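Side-chain contacts in bacteriocin (Pseudomonas syringae pv. tomato, PDB 4FZL), which probably kills competing bacteria by acting as a phosphatase that degrades the peptidoglycan precursor lipid II, and also binds calcium: residues A[14-18]-A[19-23]; A[130-133]-A[134-137]; A[198-201]-A[202-205]. All blocks are in the same frame, centred on the assembly; numbering follows the deposited sequence. Where two conformers were deposited one is given.

Interaction 1 of 3, residues A[14-18]-A[19-23]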
loop_
_atom_site.group_PDB
_atom_site.type_symbol
_atom_site.label_atom_id
_atom_site.label_comp_id
_atom_site.label_asym_id
_atom_site.label_seq_id
_atom_site.Cartn_x
_atom_site.Cartn_y
_atom_site.Cartn_z
ATOM N N GLY A 14 -21.019 3.021 -4.100
ATOM C CA GLY A 14 -20.153 1.880 -4.398
ATOM C C GLY A 14 -19.586 1.823 -5.818
ATOM O O GLY A 14 -18.379 1.480 -5.974
ATOM N N ASP A 15 -20.388 2.160 -6.830
ATOM C CA ASP A 15 -19.937 2.097 -8.232
ATOM C C ASP A 15 -18.772 3.079 -8.445
ATOM O O ASP A 15 -17.809 2.825 -9.208
ATOM C CB ASP A 15 -21.108 2.392 -9.159
ATOM C CG ASP A 15 -22.029 1.179 -9.436
ATOM O OD1 ASP A 15 -21.709 0.011 -9.052
ATOM O OD2 ASP A 15 -23.119 1.432 -9.983
ATOM N N LEU A 16 -18.850 4.232 -7.801
ATOM C CA LEU A 16 -17.798 5.242 -7.927
ATOM C C LEU A 16 -16.587 4.924 -7.057
ATOM O O LEU A 16 -15.453 5.073 -7.538
ATOM C CB LEU A 16 -18.359 6.620 -7.511
ATOM C CG LEU A 16 -19.304 7.295 -8.528
ATOM C CD1 LEU A 16 -19.958 8.533 -7.927
ATOM C CD2 LEU A 16 -18.585 7.602 -9.895
ATOM N N TYR A 17 -16.734 4.549 -5.756
ATOM C CA TYR A 17 -15.575 4.357 -4.919
ATOM C C TYR A 17 -14.829 3.100 -5.305
ATOM O O TYR A 17 -13.640 3.071 -5.222
ATOM C CB TYR A 17 -16.023 4.241 -3.469
ATOM C CG TYR A 17 -16.450 5.497 -2.795
ATOM C CD1 TYR A 17 -15.772 6.680 -3.039
ATOM C CD2 TYR A 17 -17.408 5.503 -1.807
ATOM C CE1 TYR A 17 -16.030 7.833 -2.328
ATOM C CE2 TYR A 17 -17.649 6.671 -1.078
ATOM C CZ TYR A 17 -16.938 7.818 -1.335
ATOM O OH TYR A 17 -17.177 8.980 -0.610
ATOM N N CYS A 18 -15.500 2.051 -5.738
ATOM C CA CYS A 18 -14.834 0.806 -6.153
ATOM C C CYS A 18 -14.551 0.868 -7.666
ATOM O O CYS A 18 -15.038 0.061 -8.477
ATOM C CB CYS A 18 -15.676 -0.444 -5.819
ATOM S SG CYS A 18 -15.789 -0.623 -4.012
ATOM N N SER A 19 -13.883 1.927 -8.066
ATOM C CA SER A 19 -13.532 2.182 -9.434
ATOM C C SER A 19 -12.324 3.151 -9.457
ATOM O O SER A 19 -11.907 3.651 -8.424
ATOM C CB SER A 19 -14.713 2.787 -10.204
ATOM O OG SER A 19 -14.793 4.185 -9.956
ATOM N N PRO A 20 -11.811 3.464 -10.658
ATOM C CA PRO A 20 -10.780 4.520 -10.810
ATOM C C PRO A 20 -11.270 5.900 -10.403
ATOM O O PRO A 20 -10.461 6.796 -10.253
ATOM C CB PRO A 20 -10.534 4.516 -12.308
ATOM C CG PRO A 20 -10.718 3.063 -12.654
ATOM C CD PRO A 20 -11.985 2.743 -11.931
ATOM N N ASN A 21 -12.577 6.068 -10.221
ATOM C CA ASN A 21 -13.149 7.357 -9.764
ATOM C C ASN A 21 -13.124 7.544 -8.268
ATOM O O ASN A 21 -13.643 8.558 -7.778
ATOM C CB ASN A 21 -14.609 7.393 -10.245
ATOM C CG ASN A 21 -14.730 7.361 -11.763
ATOM O OD1 ASN A 21 -15.473 6.548 -12.336
ATOM N ND2 ASN A 21 -13.980 8.249 -12.424
ATOM N N CYS A 22 -12.518 6.598 -7.540
ATOM C CA CYS A 22 -12.520 6.636 -6.049
ATOM C C CYS A 22 -12.004 7.961 -5.507
ATOM O O CYS A 22 -12.712 8.606 -4.745
ATOM C CB CYS A 22 -11.671 5.509 -5.509
ATOM S SG CYS A 22 -11.900 5.289 -3.720
ATOM N N LEU A 23 -10.802 8.389 -5.919
ATOM C CA LEU A 23 -10.228 9.558 -5.316
ATOM C C LEU A 23 -11.090 10.776 -5.552
ATOM O O LEU A 23 -11.354 11.549 -4.607
ATOM C CB LEU A 23 -8.810 9.793 -5.804
ATOM C CG LEU A 23 -8.083 11.068 -5.340
ATOM C CD1 LEU A 23 -7.923 10.996 -3.836
ATOM C CD2 LEU A 23 -6.724 11.257 -6.043
HETATM O O HOH W 1 -17.335 4.231 -11.462
#
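Ser19 OG joins the end of one helix to the start of the next by working in both directions. It donates to Leu16 O at 2.7 Å, from above the carbonyl plane, and accepts from Asn21 N at 2.9 Å. With chi1 at 82° the hydroxyl sits between the backbone N and the carbonyl carbon of Ser19, within reach of both partners. Leu16 CD2 comes across Asn21 CB at a slant, 4.0 Å away. This is a tight corner between two consecutive helices of the N-terminal helical region: an inverse gamma turn centred on Cys18 ends helix 14-17, and the Ser19–Cys22 type I turn leads into helix 22-33, with Ser19 as its cap. Across the corner, Cys22 meets Tyr17 in an oblique sulfur-aromatic contact, with SG 5.3 Å from the ring centroid, while Cys22 O lies in plane at the ring edge. Farther out, water 1 bridges the flank, donating to Asp15 O at 2.7 Å and to Asn21 OD1 at 3.1 Å. Tyr17 is positioned by an edge-to-face stack with Phe46 and by packing on Tyr63 of helix 59-70. The carboxylate of Asp15 forms a salt bridge with Arg60 of that same helix.

Interaction 2 of 3, residues A[130-133]-A[134-137]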
loop_
_atom_site.group_PDB
_atom_site.type_symbol
_atom_site.label_atom_id
_atom_site.label_comp_id
_atom_site.label_asym_id
_atom_site.label_seq_id
_atom_site.Cartn_x
_atom_site.Cartn_y
_atom_site.Cartn_z
ATOM N N ASP A 130 24.176 0.119 -9.913
ATOM C CA ASP A 130 24.970 -0.216 -8.723
ATOM C C ASP A 130 24.933 -1.730 -8.464
ATOM O O ASP A 130 25.926 -2.263 -8.015
ATOM C CB ASP A 130 24.579 0.575 -7.458
ATOM C CG ASP A 130 24.954 2.062 -7.538
ATOM O OD1 ASP A 130 25.658 2.510 -8.493
ATOM O OD2 ASP A 130 24.539 2.802 -6.625
ATOM N N VAL A 131 23.826 -2.432 -8.760
ATOM C CA VAL A 131 23.749 -3.910 -8.572
ATOM C C VAL A 131 24.519 -4.666 -9.654
ATOM O O VAL A 131 25.312 -5.578 -9.368
ATOM C CB VAL A 131 22.291 -4.413 -8.444
ATOM C CG1 VAL A 131 22.201 -5.932 -8.514
ATOM C CG2 VAL A 131 21.663 -3.870 -7.159
ATOM N N MET A 132 24.337 -4.250 -10.899
ATOM C CA MET A 132 25.075 -4.888 -12.001
ATOM C C MET A 132 26.601 -4.733 -11.839
ATOM O O MET A 132 27.342 -5.665 -12.174
ATOM C CB MET A 132 24.596 -4.391 -13.351
ATOM C CG MET A 132 23.219 -4.928 -13.650
ATOM S SD MET A 132 23.158 -6.721 -13.913
ATOM C CE MET A 132 23.972 -6.869 -15.521
ATOM N N ASN A 133 27.059 -3.581 -11.320
ATOM C CA ASN A 133 28.471 -3.341 -10.980
ATOM C C ASN A 133 28.996 -4.394 -9.987
ATOM O O ASN A 133 30.138 -4.838 -10.088
ATOM C CB ASN A 133 28.682 -1.965 -10.298
ATOM C CG ASN A 133 28.886 -0.838 -11.275
ATOM O OD1 ASN A 133 28.713 -1.019 -12.496
ATOM N ND2 ASN A 133 29.235 0.356 -10.750
ATOM N N VAL A 134 28.168 -4.752 -8.998
ATOM C CA VAL A 134 28.604 -5.724 -7.965
ATOM C C VAL A 134 28.617 -7.145 -8.508
ATOM O O VAL A 134 29.561 -7.921 -8.240
ATOM C CB VAL A 134 27.727 -5.653 -6.715
ATOM C CG1 VAL A 134 28.119 -6.706 -5.670
ATOM C CG2 VAL A 134 27.849 -4.268 -6.129
ATOM N N ILE A 135 27.549 -7.470 -9.218
ATOM C CA ILE A 135 27.421 -8.722 -10.065
ATOM C C ILE A 135 28.685 -8.975 -10.858
ATOM O O ILE A 135 29.288 -10.079 -10.821
ATOM C CB ILE A 135 26.141 -8.891 -10.856
ATOM C CG1 ILE A 135 24.966 -8.969 -9.866
ATOM C CG2 ILE A 135 26.136 -10.217 -11.576
ATOM C CD1 ILE A 135 23.644 -8.970 -10.553
ATOM N N GLN A 136 29.103 -7.941 -11.560
ATOM C CA GLN A 136 30.225 -8.040 -12.482
ATOM C C GLN A 136 31.541 -7.523 -11.874
ATOM O O GLN A 136 32.438 -7.104 -12.584
ATOM C CB GLN A 136 29.835 -7.326 -13.772
ATOM C CG GLN A 136 28.476 -7.824 -14.251
ATOM C CD GLN A 136 28.037 -7.289 -15.600
ATOM O OE1 GLN A 136 27.517 -8.050 -16.439
ATOM N NE2 GLN A 136 28.223 -5.978 -15.821
ATOM N N SER A 137 31.660 -7.613 -10.549
ATOM C CA SER A 137 32.935 -7.395 -9.869
ATOM C C SER A 137 33.759 -8.703 -9.805
ATOM O O SER A 137 33.303 -9.770 -10.300
ATOM C CB SER A 137 32.714 -6.773 -8.473
ATOM O OG SER A 137 32.161 -7.691 -7.543
#
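The carboxamide of Gln136 carries the methyl group of Met132 over one face, with CE 3.8 Å from Gln136 OE1, and that oxygen also receives a weak hydrogen bond from Trp184 NE1. The pair marks the C-terminal end of helix 129-135, a short helix lying against the long antiparallel strands of the sheet. Met132 reaches the amide because its chain bends twice, at chi2 (-67°) and chi3 (-71°), whereas Gln136 runs extended beyond CG. Sulfur and methyl thus serve different neighbours: SD touches Ile135 CD1 at 4.1 Å, and Trp184 packs on both residues. One turn is spanned by Val131 and Ile135, whose CG1 and CD1 atoms lie 3.9 Å apart. Both are buried, facing Leu172 and Ile176 of strand 167-178, so that a hydrophobic ridge of the helix fits onto the sheet. In the backbone beneath, Val134 N is shared weakly between Asp130 O and Val131 O, and Ile135 N and Gln136 N then make 2.9 Å bonds to Val131 O and Met132 O respectively. Gln136 leaves helical geometry, and the helix end is closed by Ser137. Val134 O takes two bonds from that residue, besides one from Arg139 NH2: the backbone N at 3.1 Å, and OG at 2.7 Å, tilted 17° from the carbonyl plane.

Interaction 3 of 3, residues A[198-201]-A[202-205]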
loop_
_atom_site.group_PDB
_atom_site.type_symbol
_atom_site.label_atom_id
_atom_site.label_comp_id
_atom_site.label_asym_id
_atom_site.label_seq_id
_atom_site.Cartn_x
_atom_site.Cartn_y
_atom_site.Cartn_z
ATOM N N ASP A 198 5.261 8.607 6.839
ATOM C CA ASP A 198 5.034 9.943 7.415
ATOM C C ASP A 198 3.604 10.377 7.167
ATOM O O ASP A 198 3.195 10.571 6.006
ATOM C CB ASP A 198 6.004 10.949 6.794
ATOM C CG ASP A 198 5.934 12.347 7.450
ATOM O OD1 ASP A 198 6.872 13.107 7.177
ATOM O OD2 ASP A 198 4.953 12.684 8.185
ATOM N N ALA A 199 2.809 10.385 8.243
ATOM C CA ALA A 199 1.354 10.582 8.181
ATOM C C ALA A 199 0.947 12.068 8.227
ATOM O O ALA A 199 -0.223 12.437 8.188
ATOM C CB ALA A 199 0.655 9.805 9.282
ATOM N N ASN A 200 1.923 12.960 8.170
ATOM C CA ASN A 200 1.592 14.397 8.055
ATOM C C ASN A 200 0.936 14.594 6.702
ATOM O O ASN A 200 1.528 14.234 5.686
ATOM C CB ASN A 200 2.852 15.254 8.230
ATOM C CG ASN A 200 2.551 16.757 8.236
ATOM O OD1 ASN A 200 1.637 17.238 7.588
ATOM N ND2 ASN A 200 3.340 17.497 8.973
ATOM N N PRO A 201 -0.300 15.133 6.673
ATOM C CA PRO A 201 -0.997 15.290 5.383
ATOM C C PRO A 201 -0.224 16.148 4.355
ATOM O O PRO A 201 -0.398 15.976 3.160
ATOM C CB PRO A 201 -2.313 15.984 5.755
ATOM C CG PRO A 201 -2.416 15.922 7.237
ATOM C CD PRO A 201 -1.110 15.570 7.828
ATOM N N SER A 202 0.685 17.022 4.805
ATOM C CA SER A 202 1.437 17.797 3.830
ATOM C C SER A 202 2.327 16.876 2.998
ATOM O O SER A 202 2.670 17.190 1.854
ATOM C CB SER A 202 2.231 18.933 4.468
ATOM O OG SER A 202 3.142 18.464 5.417
ATOM N N ASN A 203 2.647 15.717 3.544
ATOM C CA ASN A 203 3.420 14.742 2.773
ATOM C C ASN A 203 2.641 14.030 1.701
ATOM O O ASN A 203 3.226 13.279 0.937
ATOM C CB ASN A 203 4.053 13.707 3.680
ATOM C CG ASN A 203 5.250 14.250 4.378
ATOM O OD1 ASN A 203 5.196 14.538 5.569
ATOM N ND2 ASN A 203 6.332 14.464 3.626
ATOM N N HIS A 204 1.324 14.263 1.662
ATOM C CA HIS A 204 0.374 13.568 0.804
ATOM C C HIS A 204 -0.360 14.551 -0.114
ATOM O O HIS A 204 -1.310 14.220 -0.808
ATOM C CB HIS A 204 -0.550 12.794 1.715
ATOM C CG HIS A 204 0.161 11.682 2.443
ATOM N ND1 HIS A 204 0.006 11.447 3.759
ATOM C CD2 HIS A 204 1.115 10.769 1.985
ATOM C CE1 HIS A 204 0.802 10.415 4.116
ATOM N NE2 HIS A 204 1.476 10.004 3.028
ATOM N N ARG A 205 0.115 15.793 -0.140
ATOM C CA ARG A 205 -0.606 16.866 -0.850
ATOM C C ARG A 205 -0.777 16.625 -2.314
ATOM O O ARG A 205 -1.819 16.991 -2.895
ATOM C CB ARG A 205 0.165 18.173 -0.666
ATOM C CG ARG A 205 -0.155 19.337 -1.582
ATOM C CD ARG A 205 -1.589 19.777 -1.397
ATOM N NE ARG A 205 -1.887 20.895 -2.259
ATOM C CZ ARG A 205 -2.137 20.790 -3.548
ATOM N NH1 ARG A 205 -2.187 19.589 -4.118
ATOM N NH2 ARG A 205 -2.320 21.915 -4.254
#
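Two successive backbone bonds, Asn203 N to Asn200 O at 2.8 Å and His204 N to Pro201 O at 2.9 Å, wind the chain into a tight 3-10 turn. The turn sits in the connection from strand 184-197 to helix 205-208, with His204 at the N-cap position of that helix. Asn200 braces its start with a side chain: OD1 accepts from Ser202 N at 2.9 Å, the bond bending little (165° at the hydrogen). CG lies anti to the backbone N of Asn200 (chi1 -175°), which carries the amide forward to the backbone N two residues on. Ser202 OG also approaches this oxygen, though any bond there is weak and unsettled. His204 was modelled in two conformers, so its ring contact with the Asp198 carbonyl is tentative. Buried Pro201 faces Phe221 and also Leu216 of helix 210-216, packing the turn against that helix and the loop that holds Phe221, and Ser223 OG accepts a hydrogen bond from the backbone N of Ala199. Just upstream, Asp198 forms an Asx turn: OD2 accepts from Asn200 N at 3.0 Å, on the anti side and 32° out of the carboxylate plane.

Overall arrangement
All three are local contacts made where a helix starts or stops, and they occur in series along the chain without touching. Interactions 1 and 2 lie on opposite sides of the chain's centre, with their centres about 44 Å apart. Interaction 3 is nearer to interaction 1, about 8 Å between nearest atoms, than to interaction 2, about 24 Å. It is also the one close to the calcium ion, which lies about 8 Å from the Asp198 side chain and is bound by Leu165, Asn167 and Asp195. Interaction 2 has its own neighbouring site: the Ile135 side chain is about 10 Å from that of Asp177, a residue seen to bind magnesium in this protein, though none is bound here. Interaction 1 lies away from both sites.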